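Lectin (PDB 5T1X) probably binds mannose-containing glycans through its GNA-related, beta-prism lectin domain, as other members of this plant lectin family do. Local coordinates at residues I68-D71 with D72-I76. Residues are numbered along the deposited sequence; the frame is centred on the assembly and turned at random.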
# COMPACT_ATOMS: atom_id res chain seq x y z
N ILE B 68 -2.70 15.74 -9.96
CA ILE B 68 -1.55 16.57 -10.33
C ILE B 68 -2.10 17.98 -10.36
O ILE B 68 -3.05 18.25 -11.11
CB ILE B 68 -0.87 16.21 -11.69
CG1 ILE B 68 -0.38 14.76 -11.72
CG2 ILE B 68 0.25 17.22 -12.03
CD1 ILE B 68 0.14 14.37 -13.15
N LYS B 69 -1.51 18.88 -9.56
CA LYS B 69 -1.88 20.30 -9.54
C LYS B 69 -0.72 21.12 -10.01
O LYS B 69 0.40 20.72 -9.74
CB LYS B 69 -2.23 20.71 -8.10
CG LYS B 69 -3.57 20.20 -7.58
CD LYS B 69 -4.73 20.89 -8.28
CE LYS B 69 -6.00 20.85 -7.48
NZ LYS B 69 -7.07 21.64 -8.15
N ASP B 70 -0.96 22.27 -10.66
CA ASP B 70 0.16 23.13 -11.03
C ASP B 70 0.43 24.09 -9.86
O ASP B 70 -0.25 24.00 -8.83
CB ASP B 70 -0.07 23.87 -12.37
CG ASP B 70 -1.07 25.01 -12.39
OD1 ASP B 70 -1.61 25.36 -11.31
OD2 ASP B 70 -1.29 25.58 -13.47
N ASP B 71 1.39 25.02 -10.02
CA ASP B 71 1.79 25.93 -8.94
C ASP B 71 0.64 26.78 -8.40
O ASP B 71 0.71 27.24 -7.26
CB ASP B 71 2.90 26.87 -9.43
CG ASP B 71 3.64 27.57 -8.31
OD1 ASP B 71 4.09 26.88 -7.36
OD2 ASP B 71 3.81 28.80 -8.41
N ASP B 72 -0.40 27.02 -9.24
CA ASP B 72 -1.58 27.82 -8.91
C ASP B 72 -2.78 26.96 -8.51
O ASP B 72 -3.91 27.47 -8.44
CB ASP B 72 -1.94 28.71 -10.11
CG ASP B 72 -0.82 29.64 -10.50
OD1 ASP B 72 -0.23 30.28 -9.60
OD2 ASP B 72 -0.50 29.70 -11.71
N PHE B 73 -2.54 25.66 -8.21
CA PHE B 73 -3.56 24.67 -7.82
C PHE B 73 -4.62 24.43 -8.91
O PHE B 73 -5.76 24.07 -8.61
CB PHE B 73 -4.22 25.04 -6.47
CG PHE B 73 -3.23 25.08 -5.33
CD1 PHE B 73 -2.77 23.90 -4.75
CD2 PHE B 73 -2.76 26.28 -4.85
CE1 PHE B 73 -1.86 23.94 -3.69
CE2 PHE B 73 -1.87 26.32 -3.77
CZ PHE B 73 -1.42 25.15 -3.20
N LYS B 74 -4.22 24.57 -10.19
CA LYS B 74 -5.09 24.22 -11.31
C LYS B 74 -4.92 22.72 -11.54
O LYS B 74 -3.79 22.24 -11.58
CB LYS B 74 -4.75 25.05 -12.56
CG LYS B 74 -5.60 24.69 -13.78
CD LYS B 74 -5.08 25.33 -15.06
CE LYS B 74 -5.42 24.53 -16.29
NZ LYS B 74 -6.88 24.58 -16.62
N THR B 75 -6.03 21.97 -11.66
CA THR B 75 -5.94 20.52 -11.90
C THR B 75 -5.37 20.25 -13.30
O THR B 75 -5.89 20.74 -14.30
CB THR B 75 -7.30 19.83 -11.70
OG1 THR B 75 -7.74 20.07 -10.36
CG2 THR B 75 -7.23 18.31 -11.94
N ILE B 76 -4.29 19.47 -13.34
CA ILE B 76 -3.63 19.06 -14.58
C ILE B 76 -4.08 17.63 -14.96
O ILE B 76 -4.22 17.31 -16.15
CB ILE B 76 -2.09 19.16 -14.40
CG1 ILE B 76 -1.65 20.62 -14.10
CG2 ILE B 76 -1.32 18.54 -15.56
CD1 ILE B 76 -2.18 21.74 -15.08
O HOH W 1 -2.29 28.10 -13.55
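Asp72 is the third residue of the type I turn, Asp70 to Phe73, that with a G1 bulge joins strands 66-69 and 75-78 of the GNA-related lectin fold in a beta hairpin, and its backbone N donates to Asp70 OD1 at 2.9 Å. The bond makes an Asx turn, and one carboxylate oxygen, Asp70 OD1, receives two backbone N-H groups of the hairpin loop. A water donates to both Asp70 OD2 and Asp72 OD2, probably easing the repulsion between these like-charged carboxylates. Phe73 N closes the turn on Asp70 O (2.9 Å), and Phe73 adopts the left-handed helical conformation at the first position of the bulge. Lys74 N then reaches the same Asp70 OD1 from the carboxylate face opposite Asp72 N, while Lys74 O accepts from Asp70 N at 3.0 Å. At Thr75, the non-hydrogen-bonded partner of Lys69, OG1 accepts from Lys69 NZ (2.8 Å). Bent at chi2 (-70°), the lysine chain also lets NZ donate to Phe73 O (2.8 Å), from above the carbonyl plane, and so ties strand to turn. Ile76, whose side chain also touches Cys34 of the disulfide with Cys56, sets its CB 3.9 Å from Ile68 CG2, and its N bonds nearly straight (168°) to Ile68 O.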